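Local coordinates for glycoside hydrolase family 16 protein (Akkermansia muciniphila, PDB 6T2N), which probably acts as an endo-beta-galactosidase that cuts within the O-glycan chains of mucin, initiating their breakdown by gut bacteria, at residues 54-59 and 68-73; 146-151 and 297-302; 178-183 and 227-232. One frame throughout, in Å; residues are numbered along the deposited sequence.

Contact 1. Residues 54-59 and 68-73; sequences YVWGDE and KKWKPE. With CA (calcium ion), chain C.
Trp70 NE1 donates to Asp58 OD2 at 2.8 Å, with 152° at the hydrogen. The oxygen lies close to the indole plane, whereas the nitrogen sits well above the plane of the carboxylate. The six-membered rings of Trp56 and Trp70 make a T-shaped pair, centroids 5.5 Å apart and planes at 63°: the rim of Trp56, led by CH2, comes down on one face of Trp70, CH2 to CZ2 at 4.0 Å. With CG anti to the carbonyl carbon (chi1 -47°), the indole of Trp70 reaches both Asp58 and Trp56. Lys69 runs past Trp56, its CG 3.8 Å from Trp56 CZ2, and its CD lies 3.5 Å from Asp58 OD2. The extended chain carries NZ towards Gly57 O, but the modelled separation is too short for that bond to be more than doubtful. Further out, Phe143 meets Trp56 edge-to-face, and Leu269 and Leu271 touch Trp70. Glu59 O coordinates the calcium ion at 2.3 Å, together with Gly98 and Asp297. Val55 and Trp56 both face Phe301, a classic beta bulge at the corner before strand 57-58. That strand belongs to the antiparallel sheet, while 68-73 leads into strand 71-72 of the mixed sheet, so the contact ties together the two sheets of the GH16 jelly roll beside its calcium site.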
# COMPACT_ATOMS: atom_id res chain seq x y z
N TYR A 54 0.29 14.92 -15.02
CA TYR A 54 0.26 13.44 -15.07
C TYR A 54 1.65 12.96 -15.47
O TYR A 54 2.26 13.52 -16.38
CB TYR A 54 -0.77 12.90 -16.08
CG TYR A 54 -1.21 11.46 -15.90
CD1 TYR A 54 -2.13 11.12 -14.93
CD2 TYR A 54 -0.74 10.43 -16.71
CE1 TYR A 54 -2.55 9.81 -14.74
CE2 TYR A 54 -1.17 9.11 -16.54
CZ TYR A 54 -2.09 8.79 -15.55
OH TYR A 54 -2.57 7.51 -15.31
N VAL A 55 2.14 11.96 -14.76
CA VAL A 55 3.49 11.36 -14.97
C VAL A 55 3.35 9.85 -15.13
O VAL A 55 4.19 9.28 -15.84
CB VAL A 55 4.45 11.71 -13.81
CG1 VAL A 55 5.89 11.39 -14.20
CG2 VAL A 55 4.32 13.16 -13.35
N TRP A 56 2.37 9.22 -14.46
CA TRP A 56 2.22 7.74 -14.44
C TRP A 56 0.88 7.37 -13.82
O TRP A 56 0.37 8.12 -12.96
CB TRP A 56 3.39 7.11 -13.68
CG TRP A 56 3.54 5.62 -13.74
CD1 TRP A 56 4.39 4.91 -14.53
CD2 TRP A 56 2.90 4.65 -12.89
NE1 TRP A 56 4.31 3.57 -14.27
CE2 TRP A 56 3.41 3.39 -13.25
CE3 TRP A 56 1.97 4.73 -11.85
CZ2 TRP A 56 3.02 2.22 -12.61
CZ3 TRP A 56 1.58 3.58 -11.21
CH2 TRP A 56 2.11 2.35 -11.58
N GLY A 57 0.31 6.25 -14.29
CA GLY A 57 -0.92 5.68 -13.72
C GLY A 57 -1.63 4.67 -14.62
O GLY A 57 -1.03 4.00 -15.51
N ASP A 58 -2.90 4.49 -14.32
CA ASP A 58 -3.66 3.31 -14.79
C ASP A 58 -5.12 3.59 -14.43
O ASP A 58 -5.42 3.92 -13.25
CB ASP A 58 -3.13 1.98 -14.21
CG ASP A 58 -3.29 0.77 -15.14
OD1 ASP A 58 -4.35 0.70 -15.84
OD2 ASP A 58 -2.35 -0.08 -15.16
N GLU A 59 -5.95 3.56 -15.47
CA GLU A 59 -7.41 3.71 -15.31
C GLU A 59 -7.98 2.30 -15.38
O GLU A 59 -9.14 2.15 -15.02
CB GLU A 59 -7.90 4.74 -16.31
CG GLU A 59 -7.01 5.98 -16.31
CD GLU A 59 -6.90 6.63 -14.89
OE1 GLU A 59 -8.02 7.05 -14.47
OE2 GLU A 59 -5.76 6.86 -14.34
N LYS A 68 3.92 -4.43 -17.27
CA LYS A 68 4.98 -3.40 -17.26
C LYS A 68 4.57 -2.34 -16.22
O LYS A 68 5.40 -1.50 -15.92
CB LYS A 68 5.17 -2.84 -18.68
CG LYS A 68 4.37 -1.57 -18.92
CD LYS A 68 3.97 -1.16 -20.35
CE LYS A 68 3.33 0.22 -20.31
NZ LYS A 68 2.48 0.51 -21.48
N LYS A 69 3.36 -2.42 -15.65
CA LYS A 69 2.93 -1.51 -14.55
C LYS A 69 2.70 -2.19 -13.17
O LYS A 69 2.92 -1.53 -12.12
CB LYS A 69 1.67 -0.79 -15.00
CG LYS A 69 1.98 0.46 -15.80
CD LYS A 69 0.78 1.30 -16.06
CE LYS A 69 1.00 2.18 -17.26
NZ LYS A 69 -0.17 3.03 -17.51
N TRP A 70 2.22 -3.43 -13.15
CA TRP A 70 1.91 -4.17 -11.91
C TRP A 70 2.46 -5.59 -12.00
O TRP A 70 2.51 -6.14 -13.10
CB TRP A 70 0.41 -4.20 -11.69
CG TRP A 70 -0.24 -2.87 -11.87
CD1 TRP A 70 -0.88 -2.41 -12.98
CD2 TRP A 70 -0.31 -1.83 -10.89
NE1 TRP A 70 -1.39 -1.17 -12.75
CE2 TRP A 70 -1.04 -0.77 -11.48
CE3 TRP A 70 0.17 -1.68 -9.58
CZ2 TRP A 70 -1.28 0.43 -10.81
CZ3 TRP A 70 -0.11 -0.50 -8.91
CH2 TRP A 70 -0.83 0.53 -9.52
N LYS A 71 2.85 -6.15 -10.86
CA LYS A 71 3.23 -7.57 -10.75
C LYS A 71 2.51 -8.11 -9.54
O LYS A 71 2.21 -7.37 -8.62
CB LYS A 71 4.74 -7.77 -10.75
CG LYS A 71 5.33 -7.48 -12.12
CD LYS A 71 6.78 -7.86 -12.21
CE LYS A 71 7.46 -7.30 -13.44
NZ LYS A 71 7.09 -8.06 -14.66
N PRO A 72 2.09 -9.39 -9.61
CA PRO A 72 1.40 -10.04 -8.51
C PRO A 72 2.47 -10.33 -7.45
O PRO A 72 3.55 -10.73 -7.82
CB PRO A 72 0.85 -11.34 -9.15
CG PRO A 72 1.86 -11.67 -10.20
CD PRO A 72 2.23 -10.31 -10.76
N GLU A 73 2.15 -10.14 -6.19
CA GLU A 73 2.94 -10.78 -5.13
C GLU A 73 2.47 -12.21 -5.14
O GLU A 73 1.28 -12.38 -5.38
CB GLU A 73 2.69 -10.12 -3.77
CG GLU A 73 3.03 -8.64 -3.67
CD GLU A 73 3.26 -8.25 -2.22
OE1 GLU A 73 2.29 -8.41 -1.46
OE2 GLU A 73 4.40 -7.86 -1.85
CA CA C . -11.05 3.10 -14.08

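Contact 2. Residues 146-151 and 297-302; sequences GRLEVR and DYVRFY. With CA (calcium ion), chain C.
Tyr298 meets Arg151 through its first torsion: Tyr298 CG lies between the backbone N and the carbonyl carbon (chi1 60°), which turns its ring across the neighbouring strand, under Arg151 CB. That CB stands over the centre of the phenol, 3.7 Å from the centroid, a CH-pi contact. The Arg300 guanidinium occupies the opposite face of that ring, and its NH2 pairs with Glu59. Beyond CB the Arg151 chain bends at chi2 (130°) and runs alongside Asp297, where NH1 meets OD2 at 3.4 Å, a long salt bridge with the oxygen at the guanidinium edge. The other carboxylate oxygen, Asp297 OD1, binds the calcium ion at 2.7 Å, and Asp297 O at 2.6 Å, so one residue chelates the metal and meets the arginine. Within strand 146-151, Arg147 NE and Glu149 OE2 form a salt bridge at 2.8 Å through the anti lone pair of the acid, and Arg147 NH1 has a second acid in Glu230. On the other side of the sheet Leu148 CD1 packs on Phe301 CB at 4.1 Å, and Val150 lies alongside Val299. The two strand segments run antiparallel, their directions 169° apart; Glu149 N donates to Arg300 O at 2.7 Å and Arg300 N to Glu149 O at 2.9 Å. Asp297 and Tyr298 both face Arg151, so this ladder of the GH16 jelly roll carries a classic beta bulge at the calcium site.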
# COMPACT_ATOMS: atom_id res chain seq x y z
N GLY A 146 5.49 13.75 -5.20
CA GLY A 146 4.44 14.26 -6.09
C GLY A 146 3.14 13.98 -5.41
O GLY A 146 3.16 13.74 -4.21
N ARG A 147 2.08 13.98 -6.18
CA ARG A 147 0.73 13.72 -5.68
C ARG A 147 0.28 12.42 -6.31
O ARG A 147 0.33 12.32 -7.57
CB ARG A 147 -0.21 14.86 -6.07
CG ARG A 147 -1.68 14.58 -5.76
CD ARG A 147 -2.54 15.47 -6.60
NE ARG A 147 -3.92 15.42 -6.16
CZ ARG A 147 -4.40 16.06 -5.11
NH1 ARG A 147 -3.60 16.80 -4.35
NH2 ARG A 147 -5.67 15.95 -4.79
N LEU A 148 -0.13 11.49 -5.45
CA LEU A 148 -0.54 10.13 -5.83
C LEU A 148 -1.98 9.93 -5.42
O LEU A 148 -2.23 9.99 -4.19
CB LEU A 148 0.34 9.12 -5.11
CG LEU A 148 0.05 7.68 -5.49
CD1 LEU A 148 0.09 7.45 -7.02
CD2 LEU A 148 1.04 6.79 -4.76
N GLU A 149 -2.84 9.75 -6.42
CA GLU A 149 -4.30 9.69 -6.28
C GLU A 149 -4.70 8.24 -6.50
O GLU A 149 -4.31 7.69 -7.55
CB GLU A 149 -5.00 10.55 -7.33
CG GLU A 149 -4.72 12.03 -7.22
CD GLU A 149 -5.58 12.87 -8.14
OE1 GLU A 149 -6.41 12.27 -8.89
OE2 GLU A 149 -5.45 14.13 -8.08
N VAL A 150 -5.40 7.64 -5.54
CA VAL A 150 -5.89 6.25 -5.68
C VAL A 150 -7.36 6.23 -5.27
O VAL A 150 -7.68 6.51 -4.09
CB VAL A 150 -5.04 5.22 -4.91
CG1 VAL A 150 -5.64 3.82 -5.05
CG2 VAL A 150 -3.58 5.23 -5.39
N ARG A 151 -8.20 5.90 -6.25
CA ARG A 151 -9.67 5.82 -6.06
C ARG A 151 -10.10 4.36 -5.96
O ARG A 151 -9.75 3.60 -6.91
CB ARG A 151 -10.43 6.48 -7.20
CG ARG A 151 -11.89 6.63 -6.82
CD ARG A 151 -12.46 8.02 -7.02
NE ARG A 151 -13.90 8.03 -6.75
CZ ARG A 151 -14.79 7.41 -7.53
NH1 ARG A 151 -14.40 6.71 -8.59
NH2 ARG A 151 -16.07 7.46 -7.23
N ASP A 297 -10.55 1.96 -8.85
CA ASP A 297 -10.93 2.63 -10.12
C ASP A 297 -9.66 3.16 -10.81
O ASP A 297 -9.48 2.92 -11.99
CB ASP A 297 -12.06 3.63 -9.92
CG ASP A 297 -12.69 4.10 -11.22
OD1 ASP A 297 -12.96 3.26 -12.12
OD2 ASP A 297 -12.92 5.29 -11.32
N TYR A 298 -8.77 3.87 -10.13
CA TYR A 298 -7.57 4.39 -10.82
C TYR A 298 -6.41 4.67 -9.86
O TYR A 298 -6.57 4.77 -8.61
CB TYR A 298 -7.92 5.62 -11.66
CG TYR A 298 -8.48 6.80 -10.92
CD1 TYR A 298 -7.70 7.55 -10.04
CD2 TYR A 298 -9.79 7.20 -11.12
CE1 TYR A 298 -8.23 8.66 -9.38
CE2 TYR A 298 -10.32 8.31 -10.48
CZ TYR A 298 -9.54 9.04 -9.61
OH TYR A 298 -10.09 10.09 -8.97
N VAL A 299 -5.24 4.74 -10.49
CA VAL A 299 -3.97 5.19 -9.87
C VAL A 299 -3.39 6.25 -10.79
O VAL A 299 -3.16 5.93 -11.96
CB VAL A 299 -3.03 4.00 -9.65
CG1 VAL A 299 -1.66 4.45 -9.12
CG2 VAL A 299 -3.68 2.97 -8.74
N ARG A 300 -3.26 7.49 -10.29
CA ARG A 300 -2.68 8.64 -11.02
C ARG A 300 -1.63 9.31 -10.15
O ARG A 300 -1.98 9.77 -9.03
CB ARG A 300 -3.77 9.65 -11.32
CG ARG A 300 -4.95 9.00 -12.01
CD ARG A 300 -6.02 10.03 -12.24
NE ARG A 300 -7.14 9.50 -12.99
CZ ARG A 300 -8.36 9.97 -12.91
NH1 ARG A 300 -8.65 10.96 -12.09
NH2 ARG A 300 -9.32 9.46 -13.64
N PHE A 301 -0.40 9.32 -10.66
CA PHE A 301 0.76 10.04 -10.08
C PHE A 301 0.99 11.35 -10.84
O PHE A 301 1.11 11.24 -12.08
CB PHE A 301 2.01 9.18 -10.20
CG PHE A 301 3.20 9.80 -9.54
CD1 PHE A 301 3.13 10.26 -8.23
CD2 PHE A 301 4.41 9.90 -10.20
CE1 PHE A 301 4.23 10.79 -7.59
CE2 PHE A 301 5.52 10.41 -9.55
CZ PHE A 301 5.43 10.85 -8.25
N TYR A 302 1.02 12.50 -10.14
CA TYR A 302 1.34 13.84 -10.73
C TYR A 302 2.54 14.53 -10.04
O TYR A 302 2.80 14.28 -8.84
CB TYR A 302 0.16 14.81 -10.63
CG TYR A 302 -1.14 14.40 -11.28
CD1 TYR A 302 -2.01 13.52 -10.65
CD2 TYR A 302 -1.54 14.95 -12.48
CE1 TYR A 302 -3.23 13.18 -11.21
CE2 TYR A 302 -2.76 14.62 -13.06
CZ TYR A 302 -3.61 13.74 -12.42
OH TYR A 302 -4.82 13.39 -12.96
CA CA C . -11.05 3.10 -14.08

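Contact 3. Residues 178-183 and 227-232; sequences GEIDML and YVMEWD
Ile180 opens the contact with its CG2 methyl, 3.7 Å from the sulphur of Met229; the two side chains cross at about a right angle, and CD1 of the isoleucine touches the same sulphur. Leu238 packs against both, and Phe197 and Phe263 against Ile180. At Met182 the chain turns a corner, and the side chain bends at its last torsion (chi3 35°), which lays the methyl against the Tyr227 backbone. CE lies 4.1 Å from Tyr227 CB, while SD sits 4.0 Å from Met229 CB. Met182 and Leu183 both face Ile164, the mark of a classic beta bulge. The sequence from Glu179 to Glu184 fits the E-I-D-x-x-E signature of GH16 enzymes with such a bulge, whose acidic residues in relatives form the catalytic centre; a similar role here is likely. In this pattern Ile180 and Met182 point towards segment 227-232, which belongs to the other sheet of the sandwich, and the two backbones are joined by side chains without hydrogen bonds. Leu183 then lies across Tyr227. Its CB stands over the phenol, 4.2 Å from the centroid and 15° off the normal, a CH-pi contact displaced slightly towards the rim, and CD2 continues over the same face to 3.9 Å from Tyr227 CZ. Beyond the pair, Val193 and Val154 touch Leu183, whereas Leu220 and Val240 touch Tyr227.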
# COMPACT_ATOMS: atom_id res chain seq x y z
N GLY A 178 11.32 3.09 5.73
CA GLY A 178 10.04 3.84 5.58
C GLY A 178 8.83 3.07 4.99
O GLY A 178 8.98 2.16 4.15
N GLU A 179 7.65 3.47 5.43
CA GLU A 179 6.35 2.92 5.03
C GLU A 179 5.28 4.00 5.15
O GLU A 179 5.08 4.54 6.26
CB GLU A 179 5.98 1.71 5.89
CG GLU A 179 4.93 0.82 5.18
CD GLU A 179 4.23 -0.21 6.05
OE1 GLU A 179 4.93 -1.03 6.73
OE2 GLU A 179 3.00 -0.13 6.12
N ILE A 180 4.57 4.23 4.06
CA ILE A 180 3.44 5.21 3.92
C ILE A 180 2.18 4.41 3.60
O ILE A 180 2.09 3.89 2.49
CB ILE A 180 3.77 6.21 2.80
CG1 ILE A 180 5.17 6.79 2.98
CG2 ILE A 180 2.72 7.29 2.68
CD1 ILE A 180 5.67 7.44 1.72
N ASP A 181 1.29 4.30 4.58
CA ASP A 181 -0.00 3.61 4.55
C ASP A 181 -1.10 4.62 4.21
O ASP A 181 -1.63 5.26 5.17
CB ASP A 181 -0.23 3.01 5.94
CG ASP A 181 0.89 2.05 6.39
OD1 ASP A 181 1.72 1.71 5.52
OD2 ASP A 181 0.84 1.59 7.56
N MET A 182 -1.44 4.80 2.92
CA MET A 182 -2.51 5.78 2.54
C MET A 182 -3.85 5.25 3.10
O MET A 182 -4.61 6.06 3.74
CB MET A 182 -2.57 6.07 1.04
CG MET A 182 -1.21 6.36 0.41
SD MET A 182 -1.18 6.66 -1.41
CE MET A 182 -2.76 7.51 -1.67
N LEU A 183 -4.09 3.94 2.97
CA LEU A 183 -5.31 3.29 3.53
C LEU A 183 -4.97 1.96 4.20
O LEU A 183 -4.32 1.11 3.55
CB LEU A 183 -6.33 3.04 2.41
CG LEU A 183 -7.41 2.00 2.74
CD1 LEU A 183 -8.35 2.53 3.81
CD2 LEU A 183 -8.17 1.62 1.49
N TYR A 227 -8.03 8.35 -2.31
CA TYR A 227 -6.97 8.37 -1.27
C TYR A 227 -5.81 9.12 -1.90
O TYR A 227 -5.43 8.80 -3.00
CB TYR A 227 -6.68 6.93 -0.82
CG TYR A 227 -7.85 6.22 -0.18
CD1 TYR A 227 -8.20 6.43 1.15
CD2 TYR A 227 -8.65 5.36 -0.90
CE1 TYR A 227 -9.29 5.81 1.74
CE2 TYR A 227 -9.75 4.73 -0.33
CZ TYR A 227 -10.08 4.94 1.00
OH TYR A 227 -11.17 4.31 1.55
N VAL A 228 -5.33 10.17 -1.26
CA VAL A 228 -4.38 11.15 -1.88
C VAL A 228 -3.17 11.43 -0.96
O VAL A 228 -3.32 11.87 0.24
CB VAL A 228 -5.09 12.47 -2.17
CG1 VAL A 228 -4.24 13.35 -3.07
CG2 VAL A 228 -6.52 12.24 -2.69
N MET A 229 -2.00 11.24 -1.53
CA MET A 229 -0.74 11.57 -0.85
C MET A 229 -0.07 12.72 -1.62
O MET A 229 0.37 12.48 -2.75
CB MET A 229 0.16 10.34 -0.82
CG MET A 229 1.52 10.70 -0.32
SD MET A 229 2.76 9.39 -0.37
CE MET A 229 3.09 9.36 -2.13
N GLU A 230 0.02 13.92 -1.05
CA GLU A 230 0.96 14.99 -1.51
C GLU A 230 2.28 14.84 -0.73
O GLU A 230 2.19 14.55 0.49
CB GLU A 230 0.33 16.39 -1.36
CG GLU A 230 -0.69 16.75 -2.44
CD GLU A 230 -1.28 18.16 -2.40
OE1 GLU A 230 -1.22 18.82 -1.33
OE2 GLU A 230 -1.80 18.62 -3.45
N TRP A 231 3.44 15.02 -1.38
CA TRP A 231 4.79 14.68 -0.86
C TRP A 231 5.85 15.59 -1.51
O TRP A 231 6.10 15.44 -2.71
CB TRP A 231 5.04 13.18 -1.14
CG TRP A 231 6.40 12.61 -0.83
CD1 TRP A 231 7.28 13.08 0.10
CD2 TRP A 231 7.01 11.44 -1.38
NE1 TRP A 231 8.39 12.29 0.14
CE2 TRP A 231 8.26 11.27 -0.77
CE3 TRP A 231 6.64 10.50 -2.35
CZ2 TRP A 231 9.13 10.23 -1.08
CZ3 TRP A 231 7.49 9.46 -2.66
CH2 TRP A 231 8.72 9.32 -2.03
N ASP A 232 6.35 16.56 -0.75
CA ASP A 232 7.63 17.29 -0.94
C ASP A 232 8.77 16.66 -0.15
O ASP A 232 8.54 15.75 0.65
CB ASP A 232 7.59 18.59 -0.16
CG ASP A 232 6.57 19.68 -0.63
OD1 ASP A 232 6.73 20.23 -1.77
OD2 ASP A 232 5.76 20.07 0.25

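From the N terminus, contact 1 comes first and closes a short loop of eight residues before the others begin. Contact 2 spans far more chain, joining strand 146-153 to the late strand 292-302 across 145 residues, and contact 3 is nested within that loop; none cross. Contacts 1 and 2 meet where strand 57-58 lies beside 292-302, with a probable hydrogen bond of 2.7 Å between Trp56 O and Phe301 N, and both reach the calcium ion. Contact 2 passes to contact 3 through Val150 O and Tyr227 N, 2.6 Å apart. Contacts 1 and 3, their centres about 17 Å apart, both bridge the antiparallel sheet and the mixed one, whereas contact 2 lies within the former.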